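Local coordinates for protein cytochrome b5 reductase 4 (Homo sapiens, PDB 3LF5) that is a flavohemoprotein NADH oxidoreductase of the endoplasmic reticulum whose cytochrome b5 domain binds heme and probably relays electrons, at residues Val30-Val33 / Ser34-Met37; Glu46-Arg49 / Ala50-Ser53. All blocks are in the same frame, centred on the assembly; numbering follows the deposited sequence. Where two conformers were deposited one is given.

Overall arrangement
Contacts 1 and 2 are two local turns that follow each other along the cytochrome b5 fold; they touch through apolar side chains, and both also reach the heme. Contact 1 lies where strand 29-32 runs out into a loop, and contact 2 where helix 44-48 runs out; their centres are about 10 Å apart. The methyl CE of Met37 lies 3.4 Å from SD of Met48, and CD2 of Leu47 is shared: CE of Met37 is 3.9 Å away from it and CD2 of Tyr36 4.0 Å. Both contacts contribute to the heme pocket, contact 1 through Tyr36 and contact 2 through Glu46, Leu47 and Ala50, so the turns jointly line part of the cofactor site.

Contact 1 (Val30-Val33 / Ser34-Met37); sequences VYNV and SPYM. With HEM (protoporphyrin IX containing Fe), chain C.
Val33 and the two residues that end the following turn, Tyr36 and Met37, meet at one carbonyl. The O of Val33 accepts the N-H of Tyr36 at 2.9 Å, and more weakly the N-H of Met37 at 3.0 Å. These bonds bend the chain leaving strand 29-32 into a tight turn. The side chain of Tyr36 starts there, its CB 3.5 Å from the same O of Val33. With CG anti to the backbone N (chi1 -176°), the ring is carried away from the strand to the heme. Further out, CE2 comes 3.5 Å from the vinyl carbon CAC, which the ring meets obliquely, and CZ follows at a slightly greater distance from that carbon. At the tip, OH stops 3.2 Å from the meso carbon CHD. Val33 CG2 also approaches the methyl CE of Met37, at 4.3 Å. The Asn32 side chain crosses Pro35 at about a right angle, with a weak, tentative Asx-turn bond from Ser34 N to OD1, since Asn32 has two conformers. In the conformer given, Ser34 OG is hydrogen-bonded to Lys19 O and Cys22 N, tying the turn to the neighbouring backbone. The chemistry is thus divided: mainly the Val33 carbonyl, helped by the Ser34 hydroxyl, holds the bend, while the tyrosine ring brings mainly van der Waals contact to the porphyrin rim, its hydroxyl placed against a meso carbon.

Contact 2 (Glu46-Arg49 / Ala50-Ser53); sequences ELMR and AAGS. With HEM (protoporphyrin IX containing Fe), chain C.
The carbonyl O and the N-H of Ala50 are both engaged: the O is gripped by Ser53 OG at 2.8 Å and, weakly, by Ser53 N, which closes a type II turn, while the N-H bonds back to Leu47 O. Overlapping this is a type I turn from Met48 to Ala51, where Ala51 N bonds to Met48 O at 3.0 Å. Met48, bent at both chi2 and chi3, brings its CE to 3.8 Å from Ala51 CB. On the heme side, Arg49 NH1 meets the syn side of Glu46 OE1 at 3.0 Å in a salt bridge that lies in the guanidinium plane. The same OE1 is 3.3 Å from the heme methyl CMB, and Leu47 CD1 is 3.5 Å from the meso carbon CHC. With an alanine in place of Glu46, the Arg49 guanidinium would probably lose its charged mate and be freer to turn near the heme methyl. Leu47 also touches His40, of the HPGG motif characteristic of cytochrome b5. Ala50 CB lies 3.8 Å from the heme vinyl carbon CBB and touches Ile24 of strand 21-26 and Leu58 of helix 56-63, and backbone hydrogen bonds of Gly52 with Trp23 and of Ser53 with Cys25 lead the chain into the sheet.

Contact 1 (Val30-Val33 / Ser34-Met37)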
loop_
_atom_site.group_PDB
_atom_site.type_symbol
_atom_site.label_atom_id
_atom_site.label_comp_id
_atom_site.label_asym_id
_atom_site.label_seq_id
_atom_site.Cartn_x
_atom_site.Cartn_y
_atom_site.Cartn_z
ATOM N N VAL A 30 3.963 -0.998 13.882
ATOM C CA VAL A 30 4.292 -1.839 12.721
ATOM C C VAL A 30 4.480 -3.270 13.205
ATOM O O VAL A 30 5.219 -3.526 14.151
ATOM C CB VAL A 30 5.568 -1.331 11.991
ATOM C CG1 VAL A 30 5.929 -2.213 10.825
ATOM C CG2 VAL A 30 5.395 0.104 11.540
ATOM N N TYR A 31 3.797 -4.205 12.544
ATOM C CA TYR A 31 3.829 -5.607 12.890
ATOM C C TYR A 31 4.275 -6.445 11.720
ATOM O O TYR A 31 3.855 -6.198 10.588
ATOM C CB TYR A 31 2.412 -6.068 13.281
ATOM C CG TYR A 31 1.938 -5.408 14.566
ATOM C CD1 TYR A 31 2.329 -5.889 15.818
ATOM C CD2 TYR A 31 1.110 -4.291 14.512
ATOM C CE1 TYR A 31 1.931 -5.251 16.975
ATOM C CE2 TYR A 31 0.694 -3.660 15.662
ATOM C CZ TYR A 31 1.097 -4.137 16.885
ATOM O OH TYR A 31 0.677 -3.480 18.016
ATOM N N ASN A 32 5.107 -7.439 12.027
ATOM C CA ASN A 32 5.453 -8.493 11.109
ATOM C C ASN A 32 4.358 -9.541 11.133
ATOM O O ASN A 32 4.363 -10.391 12.028
ATOM C CB ASN A 32 6.754 -9.152 11.541
ATOM C CG ASN A 32 7.096 -10.325 10.654
ATOM O OD1 ASN A 32 6.722 -10.362 9.473
ATOM N ND2 ASN A 32 7.794 -11.289 11.203
ATOM N N VAL A 33 3.407 -9.482 10.207
ATOM C CA VAL A 33 2.277 -10.409 10.227
ATOM C C VAL A 33 2.519 -11.684 9.437
ATOM O O VAL A 33 1.634 -12.510 9.348
ATOM C CB VAL A 33 0.955 -9.729 9.795
ATOM C CG1 VAL A 33 0.567 -8.609 10.770
ATOM C CG2 VAL A 33 1.017 -9.284 8.327
ATOM N N SER A 34 3.714 -11.878 8.884
ATOM C CA SER A 34 3.950 -13.138 8.185
ATOM C C SER A 34 3.655 -14.378 9.033
ATOM O O SER A 34 3.032 -15.293 8.515
ATOM C CB SER A 34 5.337 -13.205 7.562
ATOM O OG SER A 34 5.385 -12.374 6.430
ATOM N N PRO A 35 4.008 -14.411 10.337
ATOM C CA PRO A 35 3.639 -15.608 11.117
ATOM C C PRO A 35 2.148 -15.739 11.433
ATOM O O PRO A 35 1.666 -16.823 11.741
ATOM C CB PRO A 35 4.443 -15.476 12.419
ATOM C CG PRO A 35 5.151 -14.225 12.350
ATOM C CD PRO A 35 4.923 -13.528 11.070
ATOM N N TYR A 36 1.421 -14.638 11.323
ATOM C CA TYR A 36 -0.015 -14.614 11.597
ATOM C C TYR A 36 -0.836 -14.995 10.359
ATOM O O TYR A 36 -2.021 -15.329 10.485
ATOM C CB TYR A 36 -0.438 -13.209 12.077
ATOM C CG TYR A 36 -1.905 -13.103 12.495
ATOM C CD1 TYR A 36 -2.416 -13.919 13.495
ATOM C CD2 TYR A 36 -2.768 -12.232 11.857
ATOM C CE1 TYR A 36 -3.762 -13.856 13.838
ATOM C CE2 TYR A 36 -4.066 -12.172 12.203
ATOM C CZ TYR A 36 -4.582 -12.983 13.185
ATOM O OH TYR A 36 -5.925 -12.928 13.506
ATOM N N MET A 37 -0.231 -14.907 9.169
ATOM C CA MET A 37 -0.952 -15.142 7.922
ATOM C C MET A 37 -1.814 -16.385 7.963
ATOM O O MET A 37 -2.985 -16.331 7.571
ATOM C CB MET A 37 0.038 -15.292 6.764
ATOM C CG MET A 37 0.394 -14.036 6.100
ATOM S SD MET A 37 -0.899 -13.324 5.068
ATOM C CE MET A 37 -0.082 -11.741 5.016
HETATM C CHA HEM C . -11.721 -11.438 10.765
HETATM C CHB HEM C . -10.170 -8.733 7.057
HETATM C CHC HEM C . -6.309 -7.419 9.579
HETATM C CHD HEM C . -7.729 -10.252 13.195
HETATM C C1A HEM C . -11.618 -10.816 9.552
HETATM C C2A HEM C . -12.572 -10.881 8.484
HETATM C C3A HEM C . -12.149 -10.157 7.465
HETATM C C4A HEM C . -10.885 -9.587 7.853
HETATM C CMA HEM C . -12.852 -9.907 6.112
HETATM C CAA HEM C . -13.876 -11.663 8.555
HETATM C CBA HEM C . -14.877 -10.614 9.006
HETATM C CGA HEM C . -16.290 -11.036 8.819
HETATM O O1A HEM C . -17.095 -10.337 9.474
HETATM O O2A HEM C . -16.590 -12.014 8.069
HETATM C C1B HEM C . -9.026 -8.082 7.429
HETATM C C2B HEM C . -8.298 -7.119 6.634
HETATM C C3B HEM C . -7.227 -6.753 7.329
HETATM C C4B HEM C . -7.252 -7.469 8.594
HETATM C CMB HEM C . -8.711 -6.636 5.237
HETATM C CAB HEM C . -6.162 -5.733 6.874
HETATM C CBB HEM C . -5.609 -4.877 7.742
HETATM C C1C HEM C . -6.317 -8.141 10.737
HETATM C C2C HEM C . -5.290 -8.197 11.753
HETATM C C3C HEM C . -5.728 -8.981 12.727
HETATM C C4C HEM C . -7.013 -9.451 12.379
HETATM C CMC HEM C . -3.947 -7.473 11.727
HETATM C CAC HEM C . -5.063 -9.412 14.034
HETATM C CBC HEM C . -4.355 -8.551 14.735
HETATM C C1D HEM C . -8.977 -10.720 12.941
HETATM C C2D HEM C . -9.809 -11.339 13.930
HETATM C C3D HEM C . -11.062 -11.728 13.175
HETATM C C4D HEM C . -10.855 -11.295 11.811
HETATM C CMD HEM C . -9.467 -11.553 15.415
HETATM C CAD HEM C . -12.303 -12.380 13.793
HETATM C CBD HEM C . -13.134 -11.316 14.530
HETATM C CGD HEM C . -14.330 -12.051 15.113
HETATM O O1D HEM C . -14.134 -13.065 15.824
HETATM O O2D HEM C . -15.472 -11.612 14.832
HETATM N NA HEM C . -10.574 -10.015 9.126
HETATM N NB HEM C . -8.374 -8.278 8.620
HETATM N NC HEM C . -7.368 -8.925 11.162
HETATM N ND HEM C . -9.603 -10.698 11.724
HETATM FE FE HEM C . -8.960 -9.470 10.183
#

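Contact 2 (Glu46-Arg49 / Ala50-Ser53)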
loop_
_atom_site.group_PDB
_atom_site.type_symbol
_atom_site.label_atom_id
_atom_site.label_comp_id
_atom_site.label_asym_id
_atom_site.label_seq_id
_atom_site.Cartn_x
_atom_site.Cartn_y
_atom_site.Cartn_z
ATOM N N GLU A 46 -7.081 -11.375 2.264
ATOM C CA GLU A 46 -7.568 -10.159 2.896
ATOM C C GLU A 46 -6.437 -9.451 3.642
ATOM O O GLU A 46 -6.274 -8.230 3.513
ATOM C CB GLU A 46 -8.734 -10.441 3.849
ATOM C CG GLU A 46 -10.041 -10.760 3.147
ATOM C CD GLU A 46 -10.773 -9.552 2.636
ATOM O OE1 GLU A 46 -10.430 -8.414 2.986
ATOM O OE2 GLU A 46 -11.735 -9.742 1.876
ATOM N N LEU A 47 -5.666 -10.190 4.425
ATOM C CA LEU A 47 -4.603 -9.582 5.178
ATOM C C LEU A 47 -3.572 -8.962 4.196
ATOM O O LEU A 47 -3.032 -7.879 4.418
ATOM C CB LEU A 47 -3.980 -10.623 6.108
ATOM C CG LEU A 47 -3.000 -10.118 7.138
ATOM C CD1 LEU A 47 -3.581 -9.016 8.004
ATOM C CD2 LEU A 47 -2.567 -11.304 7.970
ATOM N N MET A 48 -3.309 -9.650 3.098
ATOM C CA MET A 48 -2.381 -9.149 2.089
ATOM C C MET A 48 -2.809 -7.847 1.418
ATOM O O MET A 48 -1.973 -7.170 0.829
ATOM C CB MET A 48 -2.156 -10.204 0.996
ATOM C CG MET A 48 -1.216 -11.312 1.451
ATOM S SD MET A 48 0.483 -10.769 1.759
ATOM C CE MET A 48 1.005 -10.225 0.125
ATOM N N ARG A 49 -4.087 -7.463 1.506
ATOM C CA ARG A 49 -4.524 -6.184 0.980
ATOM C C ARG A 49 -3.756 -5.044 1.615
ATOM O O ARG A 49 -3.625 -3.981 1.001
ATOM C CB ARG A 49 -6.013 -5.982 1.220
ATOM C CG ARG A 49 -6.880 -6.937 0.412
ATOM C CD ARG A 49 -8.303 -6.810 0.833
ATOM N NE ARG A 49 -8.861 -5.535 0.413
ATOM C CZ ARG A 49 -10.052 -5.090 0.782
ATOM N NH1 ARG A 49 -10.829 -5.819 1.570
ATOM N NH2 ARG A 49 -10.456 -3.909 0.361
ATOM N N ALA A 50 -3.253 -5.245 2.834
ATOM C CA ALA A 50 -2.540 -4.208 3.580
ATOM C C ALA A 50 -1.033 -4.420 3.573
ATOM O O ALA A 50 -0.323 -3.683 4.224
ATOM C CB ALA A 50 -3.060 -4.106 5.028
ATOM N N ALA A 51 -0.520 -5.381 2.809
ATOM C CA ALA A 51 0.902 -5.721 2.865
ATOM C C ALA A 51 1.782 -4.519 2.541
ATOM O O ALA A 51 1.569 -3.832 1.538
ATOM C CB ALA A 51 1.198 -6.845 1.883
ATOM N N GLY A 52 2.766 -4.251 3.390
ATOM C CA GLY A 52 3.693 -3.180 3.153
ATOM C C GLY A 52 3.067 -1.810 3.224
ATOM O O GLY A 52 3.562 -0.882 2.588
ATOM N N SER A 53 1.990 -1.658 3.989
ATOM C CA SER A 53 1.240 -0.398 3.989
ATOM C C SER A 53 0.626 -0.120 5.336
ATOM O O SER A 53 0.649 -0.947 6.255
ATOM C CB SER A 53 0.100 -0.446 2.966
ATOM O OG SER A 53 -1.035 -1.079 3.517
HETATM C CHA HEM C . -11.721 -11.438 10.765
HETATM C CHB HEM C . -10.170 -8.733 7.057
HETATM C CHC HEM C . -6.309 -7.419 9.579
HETATM C CHD HEM C . -7.729 -10.252 13.195
HETATM C C1A HEM C . -11.618 -10.816 9.552
HETATM C C2A HEM C . -12.572 -10.881 8.484
HETATM C C3A HEM C . -12.149 -10.157 7.465
HETATM C C4A HEM C . -10.885 -9.587 7.853
HETATM C CMA HEM C . -12.852 -9.907 6.112
HETATM C CAA HEM C . -13.876 -11.663 8.555
HETATM C CBA HEM C . -14.877 -10.614 9.006
HETATM C CGA HEM C . -16.290 -11.036 8.819
HETATM O O1A HEM C . -17.095 -10.337 9.474
HETATM O O2A HEM C . -16.590 -12.014 8.069
HETATM C C1B HEM C . -9.026 -8.082 7.429
HETATM C C2B HEM C . -8.298 -7.119 6.634
HETATM C C3B HEM C . -7.227 -6.753 7.329
HETATM C C4B HEM C . -7.252 -7.469 8.594
HETATM C CMB HEM C . -8.711 -6.636 5.237
HETATM C CAB HEM C . -6.162 -5.733 6.874
HETATM C CBB HEM C . -5.609 -4.877 7.742
HETATM C C1C HEM C . -6.317 -8.141 10.737
HETATM C C2C HEM C . -5.290 -8.197 11.753
HETATM C C3C HEM C . -5.728 -8.981 12.727
HETATM C C4C HEM C . -7.013 -9.451 12.379
HETATM C CMC HEM C . -3.947 -7.473 11.727
HETATM C CAC HEM C . -5.063 -9.412 14.034
HETATM C CBC HEM C . -4.355 -8.551 14.735
HETATM C C1D HEM C . -8.977 -10.720 12.941
HETATM C C2D HEM C . -9.809 -11.339 13.930
HETATM C C3D HEM C . -11.062 -11.728 13.175
HETATM C C4D HEM C . -10.855 -11.295 11.811
HETATM C CMD HEM C . -9.467 -11.553 15.415
HETATM C CAD HEM C . -12.303 -12.380 13.793
HETATM C CBD HEM C . -13.134 -11.316 14.530
HETATM C CGD HEM C . -14.330 -12.051 15.113
HETATM O O1D HEM C . -14.134 -13.065 15.824
HETATM O O2D HEM C . -15.472 -11.612 14.832
HETATM N NA HEM C . -10.574 -10.015 9.126
HETATM N NB HEM C . -8.374 -8.278 8.620
HETATM N NC HEM C . -7.368 -8.925 11.162
HETATM N ND HEM C . -9.603 -10.698 11.724
HETATM FE FE HEM C . -8.960 -9.470 10.183
#